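Local coordinates for AP endonuclease, family protein 2 (Mycobacterium smegmatis, PDB 5TNV), which binds magnesium in a xylose isomerase-like TIM barrel and may act as an endonuclease, at residues L287-G292 against Q319-A324; A135-T140 against T294-C299; W27-N32 against E315-V320. All coordinates share one frame; numbering follows the deposited sequence. Where two conformers were deposited one is given.

Contact 1. Residues L287-G292 against Q319-A324; sequences LALELG and QVLTSA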
loop_
_atom_site.group_PDB
_atom_site.type_symbol
_atom_site.label_atom_id
_atom_site.label_comp_id
_atom_site.label_asym_id
_atom_site.label_seq_id
_atom_site.Cartn_x
_atom_site.Cartn_y
_atom_site.Cartn_z
ATOM N N LEU A 287 -16.581 -10.129 12.846
ATOM C CA LEU A 287 -17.972 -10.372 12.565
ATOM C C LEU A 287 -18.189 -11.837 12.201
ATOM O O LEU A 287 -19.119 -12.488 12.685
ATOM C CB LEU A 287 -18.474 -9.466 11.425
ATOM C CG LEU A 287 -19.929 -9.685 11.023
ATOM C CD1 LEU A 287 -20.863 -9.382 12.181
ATOM C CD2 LEU A 287 -20.214 -8.850 9.767
ATOM N N ALA A 288 -17.339 -12.360 11.311
ATOM C CA ALA A 288 -17.450 -13.759 10.930
ATOM C C ALA A 288 -17.435 -14.658 12.155
ATOM O O ALA A 288 -18.251 -15.543 12.308
ATOM C CB ALA A 288 -16.316 -14.108 9.952
ATOM N N LEU A 289 -16.460 -14.421 13.044
ATOM C CA LEU A 289 -16.357 -15.220 14.239
ATOM C C LEU A 289 -17.629 -15.124 15.054
ATOM O O LEU A 289 -18.118 -16.137 15.572
ATOM C CB LEU A 289 -15.143 -14.829 15.065
ATOM C CG LEU A 289 -13.822 -15.025 14.491
ATOM C CD1 LEU A 289 -12.733 -14.528 15.403
ATOM C CD2 LEU A 289 -13.622 -16.481 14.280
ATOM N N GLU A 290 -18.151 -13.914 15.219
ATOM C CA GLU A 290 -19.385 -13.673 16.001
ATOM C C GLU A 290 -20.541 -14.451 15.410
ATOM O O GLU A 290 -21.385 -14.950 16.162
ATOM C CB GLU A 290 -19.699 -12.182 15.996
ATOM C CG GLU A 290 -21.008 -11.791 16.587
ATOM C CD GLU A 290 -21.388 -10.331 16.316
ATOM O OE1 GLU A 290 -20.540 -9.526 15.838
ATOM O OE2 GLU A 290 -22.566 -10.042 16.590
ATOM N N LEU A 291 -20.574 -14.550 14.075
ATOM C CA LEU A 291 -21.617 -15.252 13.334
ATOM C C LEU A 291 -21.379 -16.754 13.269
ATOM O O LEU A 291 -22.184 -17.434 12.617
ATOM C CB LEU A 291 -21.785 -14.645 11.952
ATOM C CG LEU A 291 -22.277 -13.219 11.895
ATOM C CD1 LEU A 291 -22.193 -12.640 10.489
ATOM C CD2 LEU A 291 -23.690 -13.152 12.426
ATOM N N GLY A 292 -20.345 -17.297 13.934
ATOM C CA GLY A 292 -20.112 -18.722 14.014
ATOM C C GLY A 292 -19.239 -19.284 12.903
ATOM O O GLY A 292 -19.193 -20.500 12.765
ATOM N N GLN A 319 -2.821 -12.291 13.461
ATOM C CA GLN A 319 -2.917 -11.293 14.541
ATOM C C GLN A 319 -4.376 -11.027 14.846
ATOM O O GLN A 319 -4.729 -10.862 16.045
ATOM C CB GLN A 319 -2.132 -10.034 14.179
ATOM C CG GLN A 319 -2.030 -9.049 15.340
ATOM C CD GLN A 319 -3.236 -8.158 15.630
ATOM O OE1 GLN A 319 -4.004 -7.792 14.731
ATOM N NE2 GLN A 319 -3.439 -7.839 16.887
ATOM N N VAL A 320 -5.223 -10.824 13.867
ATOM C CA VAL A 320 -6.622 -10.518 14.095
ATOM C C VAL A 320 -7.260 -11.658 14.912
ATOM O O VAL A 320 -7.972 -11.408 15.890
ATOM C CB VAL A 320 -7.370 -10.269 12.766
ATOM C CG1 VAL A 320 -8.879 -10.171 12.978
ATOM C CG2 VAL A 320 -6.870 -8.993 12.083
ATOM N N LEU A 321 -7.016 -12.885 14.492
ATOM C CA LEU A 321 -7.567 -14.065 15.177
ATOM C C LEU A 321 -7.038 -14.168 16.585
ATOM O O LEU A 321 -7.782 -14.489 17.521
ATOM C CB LEU A 321 -7.236 -15.366 14.431
ATOM C CG LEU A 321 -7.895 -15.576 13.076
ATOM C CD1 LEU A 321 -7.382 -16.854 12.441
ATOM C CD2 LEU A 321 -9.436 -15.609 13.154
ATOM N N THR A 322 -5.745 -13.910 16.758
ATOM C CA THR A 322 -5.137 -14.044 18.100
ATOM C C THR A 322 -5.853 -13.102 19.063
ATOM O O THR A 322 -6.253 -13.495 20.169
ATOM C CB THR A 322 -3.652 -13.761 18.064
ATOM O OG1 THR A 322 -2.998 -14.760 17.259
ATOM C CG2 THR A 322 -3.001 -13.746 19.448
ATOM N N SER A 323 -6.024 -11.853 18.664
ATOM C CA SER A 323 -6.725 -10.888 19.497
ATOM C C SER A 323 -8.191 -11.294 19.758
ATOM O O SER A 323 -8.681 -11.217 20.871
ATOM C CB SER A 323 -6.649 -9.504 18.868
ATOM O OG SER A 323 -7.439 -8.593 19.613
ATOM N N ALA A 324 -8.899 -11.729 18.716
ATOM C CA ALA A 324 -10.324 -12.013 18.814
ATOM C C ALA A 324 -10.601 -13.253 19.640
ATOM O O ALA A 324 -11.681 -13.356 20.237
ATOM C CB ALA A 324 -10.923 -12.221 17.430
#
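Leu-289 and Ala-324 mark the closest approach of the two backbones, with 8.2 Å between their CA atoms. Residues 287-292 include the last turn of helix 281-290, and residues 319-324 lie near the end of helix 306-325. The first helix closes with a Schellman motif at Gly-292, whose phi of 90° turns the chain out of the helix while its N is 3.0 Å from Leu-289 O. Leu-289 bridges the gap. Its chain is fully extended beyond CB (chi2 177°), which makes CD1 the leading atom, and that methyl meets Ala-324 CB at 3.6 Å. The two helices are successive members of the outer helical layer of the TIM barrel, with strand 297-299 between them in sequence, and the leucine reaches across from one to the other. From the facing helix Leu-321 brings its CD2 branch to within 4.1 Å of Leu-289 CD1; its CB does not head straight for the partner, but the end of the chain swings closer. The two leucines cross at about a right angle, touching by single methyls. Leu-321 also packs on Ile-285 of helix 281-290. On the outer side Ser-323 OG hydrogen-bonds Glu-63 of the second subunit.

Contact 2. Residues A135-T140 against T294-C299; sequences ATIVNT and TGPFCC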
loop_
_atom_site.group_PDB
_atom_site.type_symbol
_atom_site.label_atom_id
_atom_site.label_comp_id
_atom_site.label_asym_id
_atom_site.label_seq_id
_atom_site.Cartn_x
_atom_site.Cartn_y
_atom_site.Cartn_z
ATOM N N ALA A 135 -7.407 -32.210 4.329
ATOM C CA ALA A 135 -8.150 -31.057 3.876
ATOM C C ALA A 135 -9.643 -31.205 4.207
ATOM O O ALA A 135 -10.188 -32.321 4.207
ATOM C CB ALA A 135 -7.994 -30.848 2.379
ATOM N N THR A 136 -10.289 -30.088 4.489
ATOM C CA THR A 136 -11.693 -30.112 4.941
ATOM C C THR A 136 -12.661 -29.466 3.963
ATOM O O THR A 136 -13.867 -29.504 4.197
ATOM C CB THR A 136 -11.868 -29.471 6.332
ATOM O OG1 THR A 136 -11.479 -28.091 6.232
ATOM C CG2 THR A 136 -10.988 -30.169 7.369
ATOM N N ILE A 137 -12.150 -28.894 2.853
ATOM C CA ILE A 137 -12.961 -28.203 1.876
ATOM C C ILE A 137 -12.493 -28.536 0.480
ATOM O O ILE A 137 -11.280 -28.498 0.211
ATOM C CB ILE A 137 -12.884 -26.666 2.071
ATOM C CG1 ILE A 137 -13.548 -26.184 3.356
ATOM C CG2 ILE A 137 -13.398 -25.909 0.808
ATOM C CD1 ILE A 137 -15.092 -26.300 3.307
ATOM N N VAL A 138 -13.453 -28.814 -0.400
ATOM C CA VAL A 138 -13.248 -28.696 -1.837
ATOM C C VAL A 138 -14.136 -27.525 -2.286
ATOM O O VAL A 138 -15.336 -27.495 -1.935
ATOM C CB VAL A 138 -13.566 -29.985 -2.593
ATOM C CG1 VAL A 138 -13.584 -29.792 -4.115
ATOM C CG2 VAL A 138 -12.575 -31.068 -2.166
ATOM N N ASN A 139 -13.572 -26.588 -3.025
ATOM C CA ASN A 139 -14.245 -25.379 -3.461
ATOM C C ASN A 139 -14.420 -25.405 -4.978
ATOM O O ASN A 139 -13.495 -25.716 -5.722
ATOM C CB ASN A 139 -13.390 -24.172 -3.032
ATOM C CG ASN A 139 -13.788 -22.846 -3.602
ATOM O OD1 ASN A 139 -14.563 -22.108 -2.988
ATOM N ND2 ASN A 139 -13.281 -22.524 -4.781
ATOM N N THR A 140 -15.638 -25.037 -5.409
ATOM C CA THR A 140 -15.963 -24.896 -6.813
ATOM C C THR A 140 -16.667 -23.566 -7.038
ATOM O O THR A 140 -17.341 -23.052 -6.142
ATOM C CB THR A 140 -16.812 -26.110 -7.259
ATOM O OG1 THR A 140 -16.919 -26.151 -8.671
ATOM C CG2 THR A 140 -18.208 -26.098 -6.671
ATOM N N THR A 294 -16.326 -20.952 11.105
ATOM C CA THR A 294 -15.257 -21.860 11.547
ATOM C C THR A 294 -14.428 -22.463 10.443
ATOM O O THR A 294 -13.527 -23.245 10.735
ATOM C CB THR A 294 -15.863 -23.045 12.364
ATOM O OG1 THR A 294 -16.767 -23.786 11.519
ATOM C CG2 THR A 294 -16.618 -22.572 13.583
ATOM N N GLY A 295 -14.663 -22.110 9.182
ATOM C CA GLY A 295 -13.941 -22.734 8.091
ATOM C C GLY A 295 -12.541 -22.237 7.900
ATOM O O GLY A 295 -12.161 -21.180 8.414
ATOM N N PRO A 296 -11.727 -22.943 7.128
ATOM C CA PRO A 296 -10.357 -22.512 6.876
ATOM C C PRO A 296 -10.360 -21.229 6.010
ATOM O O PRO A 296 -11.315 -20.919 5.318
ATOM C CB PRO A 296 -9.719 -23.702 6.162
ATOM C CG PRO A 296 -10.821 -24.454 5.588
ATOM C CD PRO A 296 -12.053 -24.209 6.406
ATOM N N PHE A 297 -9.217 -20.528 6.064
ATOM C CA PHE A 297 -8.952 -19.398 5.188
ATOM C C PHE A 297 -8.084 -19.792 4.022
ATOM O O PHE A 297 -7.252 -20.725 4.140
ATOM C CB PHE A 297 -8.238 -18.262 5.958
ATOM C CG PHE A 297 -9.060 -17.609 7.039
ATOM C CD1 PHE A 297 -9.854 -16.519 6.771
ATOM C CD2 PHE A 297 -9.007 -18.066 8.342
ATOM C CE1 PHE A 297 -10.582 -15.866 7.747
ATOM C CE2 PHE A 297 -9.734 -17.473 9.358
ATOM C CZ PHE A 297 -10.519 -16.373 9.057
ATOM N N CYS A 298 -8.177 -19.060 2.941
ATOM C CA CYS A 298 -7.282 -19.221 1.814
ATOM C C CYS A 298 -6.902 -17.822 1.291
ATOM O O CYS A 298 -7.776 -17.040 0.900
ATOM C CB CYS A 298 -7.956 -20.042 0.710
ATOM S SG CYS A 298 -6.915 -20.317 -0.713
ATOM N N CYS A 299 -5.610 -17.537 1.371
ATOM C CA CYS A 299 -5.073 -16.279 0.874
ATOM C C CYS A 299 -4.826 -16.435 -0.645
ATOM O O CYS A 299 -3.970 -17.223 -1.055
ATOM C CB CYS A 299 -3.780 -15.913 1.590
ATOM S SG CYS A 299 -3.982 -15.607 3.329
#
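A chi1 of 62° sets Thr-136 OG1 between its own backbone N and carbonyl carbon, and from there it reaches the ring of Pro-296. Next to it, Ile-137 holds CG1 anti to its carbonyl carbon (chi1 -68°), against the same ring, while chi2 of -71° turns CD1 aside. Pro-296 CG lies 3.8 Å from Thr-136 OG1 and 3.9 Å from Ile-137 CG1; its CD is 3.9 Å from each of the same two atoms. One proline edge, CG and CD, is thus shared by two consecutive side chains, each running obliquely to it. Thr-136 and Pro-296 directly precede strands 137-141 and 297-299, which are not neighbours in the sheet, so the buried contact spans the barrel interior at the N-terminal ends of its strands. Phe-250 also packs on Ile-137. Further along strand 137-141, Asn-139 ND2 hydrogen-bonds OE1 of the magnesium ligand Glu-193 and probably helps to position it. The touching groups of the contact carry no charge, and the threonine oxygen faces ring carbons that offer it no conventional donor; cohesion here comes from van der Waals packing, without directional bonds.

Contact 3. Residues W27-N32 against E315-V320; sequences WPIAAN and EYILQV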
loop_
_atom_site.group_PDB
_atom_site.type_symbol
_atom_site.label_atom_id
_atom_site.label_comp_id
_atom_site.label_asym_id
_atom_site.label_seq_id
_atom_site.Cartn_x
_atom_site.Cartn_y
_atom_site.Cartn_z
ATOM N N TRP A 27 -5.491 -22.330 13.229
ATOM C CA TRP A 27 -6.517 -22.096 12.226
ATOM C C TRP A 27 -5.867 -22.143 10.851
ATOM O O TRP A 27 -4.948 -21.362 10.595
ATOM C CB TRP A 27 -7.177 -20.730 12.471
ATOM C CG TRP A 27 -8.522 -20.592 11.831
ATOM C CD1 TRP A 27 -8.871 -20.861 10.543
ATOM C CD2 TRP A 27 -9.736 -20.165 12.484
ATOM N NE1 TRP A 27 -10.201 -20.645 10.347
ATOM C CE2 TRP A 27 -10.765 -20.200 11.535
ATOM C CE3 TRP A 27 -10.044 -19.766 13.802
ATOM C CZ2 TRP A 27 -12.058 -19.838 11.848
ATOM C CZ3 TRP A 27 -11.330 -19.407 14.111
ATOM C CH2 TRP A 27 -12.326 -19.454 13.115
ATOM N N PRO A 28 -6.275 -23.009 9.935
ATOM C CA PRO A 28 -5.570 -23.069 8.650
ATOM C C PRO A 28 -5.735 -21.790 7.827
ATOM O O PRO A 28 -6.853 -21.359 7.616
ATOM C CB PRO A 28 -6.159 -24.316 7.969
ATOM C CG PRO A 28 -6.622 -25.158 9.102
ATOM C CD PRO A 28 -7.242 -24.121 10.020
ATOM N N ILE A 29 -4.590 -21.278 7.379
ATOM C CA ILE A 29 -4.534 -20.059 6.548
ATOM C C ILE A 29 -3.685 -20.433 5.347
ATOM O O ILE A 29 -2.437 -20.355 5.402
ATOM C CB ILE A 29 -4.026 -18.839 7.302
ATOM C CG1 ILE A 29 -4.851 -18.527 8.579
ATOM C CG2 ILE A 29 -3.994 -17.654 6.381
ATOM C CD1 ILE A 29 -4.062 -17.653 9.564
ATOM N N ALA A 30 -4.309 -20.875 4.276
ATOM C CA ALA A 30 -3.573 -21.489 3.177
ATOM C C ALA A 30 -3.089 -20.515 2.133
ATOM O O ALA A 30 -3.786 -19.557 1.794
ATOM C CB ALA A 30 -4.469 -22.489 2.466
ATOM N N ALA A 31 -1.898 -20.760 1.594
ATOM C CA ALA A 31 -1.440 -20.076 0.389
ATOM C C ALA A 31 -2.085 -20.685 -0.836
ATOM O O ALA A 31 -1.890 -21.895 -1.117
ATOM C CB ALA A 31 0.063 -20.144 0.241
ATOM N N ASN A 32 -2.814 -19.922 -1.611
ATOM C CA ASN A 32 -3.352 -20.399 -2.893
ATOM C C ASN A 32 -2.224 -20.508 -3.892
ATOM O O ASN A 32 -1.487 -19.545 -4.036
ATOM C CB ASN A 32 -4.415 -19.403 -3.367
ATOM C CG ASN A 32 -5.214 -19.823 -4.559
ATOM O OD1 ASN A 32 -4.614 -19.927 -5.635
ATOM N ND2 ASN A 32 -6.502 -20.054 -4.442
ATOM N N GLU A 315 -0.021 -13.383 7.989
ATOM C CA GLU A 315 0.404 -12.828 9.272
ATOM C C GLU A 315 -0.668 -11.904 9.840
ATOM O O GLU A 315 -0.895 -11.871 11.051
ATOM C CB GLU A 315 1.742 -12.126 9.142
ATOM C CG GLU A 315 2.880 -13.084 8.920
ATOM C CD GLU A 315 4.232 -12.446 8.791
ATOM O OE1 GLU A 315 4.304 -11.227 8.838
ATOM O OE2 GLU A 315 5.229 -13.202 8.613
ATOM N N TYR A 316 -1.302 -11.121 8.970
ATOM C CA TYR A 316 -2.383 -10.224 9.355
ATOM C C TYR A 316 -3.538 -10.980 9.980
ATOM O O TYR A 316 -4.024 -10.612 11.055
ATOM C CB TYR A 316 -2.809 -9.447 8.105
ATOM C CG TYR A 316 -4.037 -8.593 8.332
ATOM C CD1 TYR A 316 -3.880 -7.303 8.819
ATOM C CD2 TYR A 316 -5.321 -9.020 8.075
ATOM C CE1 TYR A 316 -4.949 -6.478 9.059
ATOM C CE2 TYR A 316 -6.394 -8.187 8.272
ATOM C CZ TYR A 316 -6.209 -6.907 8.767
ATOM O OH TYR A 316 -7.300 -6.089 8.950
ATOM N N ILE A 317 -4.014 -12.011 9.293
ATOM C CA ILE A 317 -5.134 -12.809 9.791
ATOM C C ILE A 317 -4.771 -13.416 11.143
ATOM O O ILE A 317 -5.586 -13.423 12.072
ATOM C CB ILE A 317 -5.556 -13.886 8.765
ATOM C CG1 ILE A 317 -6.077 -13.261 7.475
ATOM C CG2 ILE A 317 -6.555 -14.860 9.360
ATOM C CD1 ILE A 317 -6.164 -14.214 6.322
ATOM N N LEU A 318 -3.558 -13.946 11.278
ATOM C CA LEU A 318 -3.155 -14.559 12.531
ATOM C C LEU A 318 -3.229 -13.525 13.658
ATOM O O LEU A 318 -3.689 -13.885 14.750
ATOM C CB LEU A 318 -1.774 -15.176 12.329
ATOM C CG LEU A 318 -1.118 -15.763 13.578
ATOM C CD1 LEU A 318 -1.940 -16.929 14.093
ATOM C CD2 LEU A 318 0.329 -16.122 13.273
ATOM N N GLN A 319 -2.821 -12.291 13.461
ATOM C CA GLN A 319 -2.917 -11.293 14.541
ATOM C C GLN A 319 -4.376 -11.027 14.846
ATOM O O GLN A 319 -4.729 -10.862 16.045
ATOM C CB GLN A 319 -2.132 -10.034 14.179
ATOM C CG GLN A 319 -2.030 -9.049 15.340
ATOM C CD GLN A 319 -3.236 -8.158 15.630
ATOM O OE1 GLN A 319 -4.004 -7.792 14.731
ATOM N NE2 GLN A 319 -3.439 -7.839 16.887
ATOM N N VAL A 320 -5.223 -10.824 13.867
ATOM C CA VAL A 320 -6.622 -10.518 14.095
ATOM C C VAL A 320 -7.260 -11.658 14.912
ATOM O O VAL A 320 -7.972 -11.408 15.890
ATOM C CB VAL A 320 -7.370 -10.269 12.766
ATOM C CG1 VAL A 320 -8.879 -10.171 12.978
ATOM C CG2 VAL A 320 -6.870 -8.993 12.083
#
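Neither flat group of the two segments enters the touch between Ile-29 and Ile-317. The Tyr-316 ring has Val-320 CG2 on one face, 3.9 Å above the plane and displaced toward the rim, while the Trp-27 ring meets Phe-297 and Tyr-22 with planes inclined at about 45°. The isoleucines join strand 29-32, the first of the TIM barrel, to helix 306-325, the last helix of the chain, so that the two termini of the barrel domain come together. The backbones lie 8.0 Å apart at the CA atoms of Ile-29 and Ile-317. Chi2 of 160° stretches the longer branch of Ile-29, and CD1 arrives 3.7 Å from Ile-317 CG2. The two side chains run antiparallel alongside one another, so the tip of one lies by the base of the other. In return Ile-317 CD1 comes to 4.1 Å from Ile-29 CG2. Both residues are buried, and Ile-317 continues the hydrophobic layer onto Phe-297 and Cys-299 of the neighbouring strand. About a quarter turn round the helix, Tyr-316 OH hydrogen-bonds Asp-305 OD2 of the second subunit, so one face of helix 306-325 serves the barrel and another the assembly. Past Ile-317, the same Ile-29 methyl reaches the next helical residue: CD1 lies 4.4 Å from Leu-318 CB and 4.1 Å from Leu-318 N.

Contacts 1 and 3 share helix 306-325, and their centres lie about 12 Å apart; contact 2, inside the barrel, has its centre about 12 Å from that of contact 3 and about 17 Å from that of contact 1. Trp-27 ties all three: its NE1 is 2.8 Å from Gly-295 O, a probable hydrogen bond, and its CH2 packs 3.4 Å from Leu-289 CD2. Strands 29-32 and 297-299 are parallel neighbours, with Cys-299 N 2.8 Å from Ala-30 O. The magnesium, bound by Glu-193, Asp-223 and His-252, is about 11 Å from the side chain of Ile-137 and about 13 Å from that of Ile-317, whereas contact 1 lies away from it.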